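Local coordinates for protein Bse634I restriction endonuclease (PDB 1KNV) that cleaves DNA at a specific recognition sequence as a type II restriction endonuclease, probably with the help of divalent metal ions, at residues B[221-224]-B[225-229]; B[123-126]-B[127-130]. All coordinates share one frame; numbering follows the deposited sequence.

Interaction 1: B[221-224]-B[225-229]; sequences AHLK and MRYWN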
loop_
_atom_site.group_PDB
_atom_site.type_symbol
_atom_site.label_atom_id
_atom_site.label_comp_id
_atom_site.label_asym_id
_atom_site.label_seq_id
_atom_site.Cartn_x
_atom_site.Cartn_y
_atom_site.Cartn_z
ATOM N N ALA B 221 -1.764 -8.457 -9.178
ATOM C CA ALA B 221 -1.519 -7.192 -8.492
ATOM C C ALA B 221 -0.256 -7.360 -7.630
ATOM O O ALA B 221 0.534 -6.425 -7.470
ATOM C CB ALA B 221 -2.708 -6.838 -7.619
ATOM N N HIS B 222 -0.080 -8.551 -7.063
ATOM C CA HIS B 222 1.097 -8.832 -6.254
ATOM C C HIS B 222 2.318 -8.773 -7.171
ATOM O O HIS B 222 3.333 -8.181 -6.825
ATOM C CB HIS B 222 1.000 -10.221 -5.608
ATOM C CG HIS B 222 2.242 -10.631 -4.875
ATOM N ND1 HIS B 222 3.288 -11.290 -5.483
ATOM C CD2 HIS B 222 2.627 -10.427 -3.587
ATOM C CE1 HIS B 222 4.266 -11.476 -4.608
ATOM N NE2 HIS B 222 3.882 -10.957 -3.452
ATOM N N LEU B 223 2.218 -9.382 -8.348
ATOM C CA LEU B 223 3.328 -9.347 -9.286
ATOM C C LEU B 223 3.658 -7.922 -9.727
ATOM O O LEU B 223 4.824 -7.606 -9.937
ATOM C CB LEU B 223 3.030 -10.220 -10.497
ATOM C CG LEU B 223 3.073 -11.711 -10.187
ATOM C CD1 LEU B 223 2.776 -12.496 -11.454
ATOM C CD2 LEU B 223 4.464 -12.066 -9.625
ATOM N N LYS B 224 2.652 -7.056 -9.871
ATOM C CA LYS B 224 2.904 -5.662 -10.265
ATOM C C LYS B 224 3.768 -4.950 -9.234
ATOM O O LYS B 224 4.588 -4.122 -9.604
ATOM C CB LYS B 224 1.605 -4.879 -10.433
ATOM C CG LYS B 224 0.761 -5.342 -11.592
ATOM C CD LYS B 224 -0.555 -4.582 -11.650
ATOM C CE LYS B 224 -0.328 -3.108 -11.896
ATOM N NZ LYS B 224 -1.619 -2.365 -11.915
ATOM N N MET B 225 3.578 -5.256 -7.949
ATOM C CA MET B 225 4.368 -4.631 -6.884
ATOM C C MET B 225 5.787 -5.202 -6.841
ATOM O O MET B 225 6.751 -4.473 -6.591
ATOM C CB MET B 225 3.677 -4.782 -5.517
ATOM C CG MET B 225 2.513 -3.801 -5.317
ATOM S SD MET B 225 1.992 -3.540 -3.594
ATOM C CE MET B 225 0.466 -2.612 -3.819
ATOM N N ARG B 226 5.917 -6.508 -7.067
ATOM C CA ARG B 226 7.228 -7.140 -7.114
ATOM C C ARG B 226 8.105 -6.593 -8.238
ATOM O O ARG B 226 9.280 -6.288 -8.023
ATOM C CB ARG B 226 7.080 -8.649 -7.269
ATOM C CG ARG B 226 6.346 -9.321 -6.112
ATOM C CD ARG B 226 7.107 -9.223 -4.786
ATOM N NE ARG B 226 8.301 -10.071 -4.734
ATOM C CZ ARG B 226 8.302 -11.389 -4.532
ATOM N NH1 ARG B 226 7.171 -12.058 -4.356
ATOM N NH2 ARG B 226 9.449 -12.045 -4.490
ATOM N N TYR B 227 7.529 -6.474 -9.432
ATOM C CA TYR B 227 8.250 -5.989 -10.604
ATOM C C TYR B 227 8.179 -4.480 -10.777
ATOM O O TYR B 227 8.817 -3.923 -11.666
ATOM C CB TYR B 227 7.690 -6.626 -11.877
ATOM C CG TYR B 227 8.100 -8.060 -12.133
ATOM C CD1 TYR B 227 7.236 -9.115 -11.854
ATOM C CD2 TYR B 227 9.347 -8.358 -12.689
ATOM C CE1 TYR B 227 7.603 -10.425 -12.122
ATOM C CE2 TYR B 227 9.718 -9.667 -12.960
ATOM C CZ TYR B 227 8.844 -10.693 -12.677
ATOM O OH TYR B 227 9.210 -11.986 -12.959
ATOM N N TRP B 228 7.387 -3.827 -9.941
ATOM C CA TRP B 228 7.220 -2.387 -10.010
ATOM C C TRP B 228 6.841 -1.937 -11.419
ATOM O O TRP B 228 7.515 -1.116 -12.031
ATOM C CB TRP B 228 8.491 -1.684 -9.554
ATOM C CG TRP B 228 8.227 -0.285 -9.171
ATOM C CD1 TRP B 228 8.476 0.834 -9.912
ATOM C CD2 TRP B 228 7.581 0.156 -7.977
ATOM N NE1 TRP B 228 8.019 1.952 -9.250
ATOM C CE2 TRP B 228 7.465 1.562 -8.059
ATOM C CE3 TRP B 228 7.085 -0.502 -6.844
ATOM C CZ2 TRP B 228 6.874 2.323 -7.049
ATOM C CZ3 TRP B 228 6.497 0.256 -5.837
ATOM C CH2 TRP B 228 6.398 1.654 -5.948
ATOM N N ASN B 229 5.748 -2.491 -11.927
ATOM C CA ASN B 229 5.246 -2.158 -13.253
ATOM C C ASN B 229 3.791 -1.772 -13.048
ATOM O O ASN B 229 2.916 -2.630 -13.017
ATOM C CB ASN B 229 5.320 -3.374 -14.171
ATOM C CG ASN B 229 5.044 -3.027 -15.615
ATOM O OD1 ASN B 229 4.620 -1.917 -15.930
ATOM N ND2 ASN B 229 5.284 -3.977 -16.504
#
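A221 and M225 meet through the main chain: M225 N reaches A221 O at 3.3 Å, an ordinary helical bond. One residue on, H222 has CG anti to the backbone N (chi1 174°), which lays its imidazole beside R226, while the arginine, bent at chi2 and chi3, curls back to it. R226 NH1 comes to 3.0 Å from H222 CE1, edge against edge, with ring and guanidinium planes 84° apart; R226 CG packs on the same carbon at 3.4 Å. NH1 has its hydrogen bond elsewhere, to K123 O of helix 118-131. With an alanine here in place of R226, K123 O would probably be left without this donor and the H222 ring edge without its packing partner. L223 O accepts Y227 N at 3.0 Å, and Y227 CD1 also sits close to this oxygen, which lies at the ring edge. L223 CD2 touches Y227 CE1 at 4.3 Å; the ring stacks on W188. K224 takes part in the turn that follows: its O accepts N229 N at 3.1 Å, while W228, with positive phi, sends its N weakly to M225 O at 3.5 Å. Together these bonds make a Schellman motif, with W228 in the left-handed position. K224 CE rests 3.5 Å from N229 O. What holds the side chains here across the turn is chiefly van der Waals contact; the polar ends bond outward, R226 NH1 and Y227 OH to K123 O and T120 OG1 of helix 118-131, and R226 O accepts R226 NE of the second subunit.

Interaction 2: B[123-126]-B[127-130]; sequences KLHQ and LEKS
E128 reaches back one turn along its helix to L124 and H125. Its CB stands 3.7 Å from L124 O, and CG comes closer, 3.3 Å from this same carbonyl oxygen, which also accepts E128 N at 2.9 Å. With CG beside the backbone N (chi1 -68°) and the chain extended beyond it, the carboxylate arrives alongside the H125 ring, both side chains pointing the same way. CD is still 4.1 Å from H125 CD2; OE2 does the touching, at 3.4 Å from that carbon, in the ring plane at its edge. Carboxylate and imidazole are turned 53° against each other, and H125 NE2 stays 4.4 Å from OE2. The other oxygen, OE1, has a salt bridge to R113. The K129 chain also runs back past H125, less surely placed, since its CG is too close to H125 O in the model. On another flank Q126 folds at chi2 (-80°), and its NE2 donates to W228 O of the second subunit; S130 CB lies 4.2 Å from that nitrogen. The carboxylate is thus steadied through R113, with the histidine meeting it by a carbon rather than a nitrogen; a negative charge so near the imidazole would probably favour its protonated form, though the arginine offsets part of that pull and the nearby K129 ammonium would work the other way.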
loop_
_atom_site.group_PDB
_atom_site.type_symbol
_atom_site.label_atom_id
_atom_site.label_comp_id
_atom_site.label_asym_id
_atom_site.label_seq_id
_atom_site.Cartn_x
_atom_site.Cartn_y
_atom_site.Cartn_z
ATOM N N LYS B 123 9.244 -15.834 -7.750
ATOM C CA LYS B 123 8.624 -14.807 -6.918
ATOM C C LYS B 123 7.348 -15.339 -6.277
ATOM O O LYS B 123 7.054 -15.049 -5.122
ATOM C CB LYS B 123 8.312 -13.551 -7.737
ATOM C CG LYS B 123 9.539 -12.870 -8.347
ATOM C CD LYS B 123 9.213 -11.453 -8.765
ATOM C CE LYS B 123 10.315 -10.861 -9.607
ATOM N NZ LYS B 123 11.614 -11.011 -8.930
ATOM N N LEU B 124 6.591 -16.127 -7.026
ATOM C CA LEU B 124 5.363 -16.687 -6.505
ATOM C C LEU B 124 5.686 -17.780 -5.492
ATOM O O LEU B 124 4.973 -17.947 -4.504
ATOM C CB LEU B 124 4.512 -17.251 -7.646
ATOM C CG LEU B 124 4.031 -16.232 -8.685
ATOM C CD1 LEU B 124 3.208 -16.930 -9.753
ATOM C CD2 LEU B 124 3.206 -15.149 -8.002
ATOM N N HIS B 125 6.756 -18.532 -5.739
ATOM C CA HIS B 125 7.149 -19.594 -4.818
ATOM C C HIS B 125 7.641 -18.982 -3.528
ATOM O O HIS B 125 7.425 -19.520 -2.448
ATOM C CB HIS B 125 8.238 -20.465 -5.435
ATOM C CG HIS B 125 7.725 -21.375 -6.506
ATOM N ND1 HIS B 125 8.448 -21.675 -7.641
ATOM C CD2 HIS B 125 6.553 -22.042 -6.615
ATOM C CE1 HIS B 125 7.738 -22.488 -8.408
ATOM N NE2 HIS B 125 6.584 -22.725 -7.807
ATOM N N GLN B 126 8.299 -17.844 -3.641
ATOM C CA GLN B 126 8.784 -17.166 -2.461
ATOM C C GLN B 126 7.562 -16.667 -1.657
ATOM O O GLN B 126 7.551 -16.729 -0.420
ATOM C CB GLN B 126 9.696 -16.027 -2.900
ATOM C CG GLN B 126 10.320 -15.242 -1.794
ATOM C CD GLN B 126 9.358 -14.235 -1.219
ATOM O OE1 GLN B 126 8.488 -13.725 -1.929
ATOM N NE2 GLN B 126 9.518 -13.923 0.066
ATOM N N LEU B 127 6.527 -16.194 -2.357
ATOM C CA LEU B 127 5.304 -15.715 -1.704
ATOM C C LEU B 127 4.639 -16.872 -0.951
ATOM O O LEU B 127 4.264 -16.734 0.210
ATOM C CB LEU B 127 4.331 -15.131 -2.740
ATOM C CG LEU B 127 2.897 -14.771 -2.317
ATOM C CD1 LEU B 127 2.904 -13.821 -1.134
ATOM C CD2 LEU B 127 2.168 -14.136 -3.488
ATOM N N GLU B 128 4.512 -18.014 -1.611
ATOM C CA GLU B 128 3.897 -19.181 -0.996
ATOM C C GLU B 128 4.608 -19.588 0.277
ATOM O O GLU B 128 3.987 -19.826 1.304
ATOM C CB GLU B 128 3.932 -20.367 -1.954
ATOM C CG GLU B 128 3.050 -20.238 -3.173
ATOM C CD GLU B 128 3.282 -21.374 -4.158
ATOM O OE1 GLU B 128 2.426 -21.604 -5.042
ATOM O OE2 GLU B 128 4.339 -22.036 -4.054
ATOM N N LYS B 129 5.929 -19.701 0.178
ATOM C CA LYS B 129 6.770 -20.098 1.303
ATOM C C LYS B 129 6.645 -19.071 2.428
ATOM O O LYS B 129 6.660 -19.431 3.610
ATOM C CB LYS B 129 8.225 -20.233 0.837
ATOM C CG LYS B 129 8.361 -21.185 -0.354
ATOM C CD LYS B 129 9.704 -21.092 -1.093
ATOM C CE LYS B 129 9.701 -22.000 -2.331
ATOM N NZ LYS B 129 11.007 -22.014 -3.030
ATOM N N SER B 130 6.506 -17.802 2.056
ATOM C CA SER B 130 6.358 -16.719 3.019
ATOM C C SER B 130 5.064 -16.923 3.823
ATOM O O SER B 130 5.062 -16.888 5.054
ATOM C CB SER B 130 6.296 -15.399 2.252
ATOM O OG SER B 130 6.522 -14.285 3.085
#

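In the fold
Interaction 2 comes first along the chain, on helix 118-131; interaction 1 follows at the end of helix 203-227 and the turn after it, this helix being the crossover between the parallel strands 191-198 and 235-240 of the mixed sheet. Their centres are 14 Å apart, 25 and 26 Å from the centre of the chain for interactions 1 and 2, and away from the residues seen to bind calcium, D146 and L197. The two helices touch directly: Y227 CZ lies 3.4 Å from K123 CE, and H222 CE1 is 3.6 Å from L127 CD2. Both contacts also reach the second subunit, where W228 of one chain meets H222 and L127 of the other. The paired helices therefore form part of a subunit interface of the four-chain assembly.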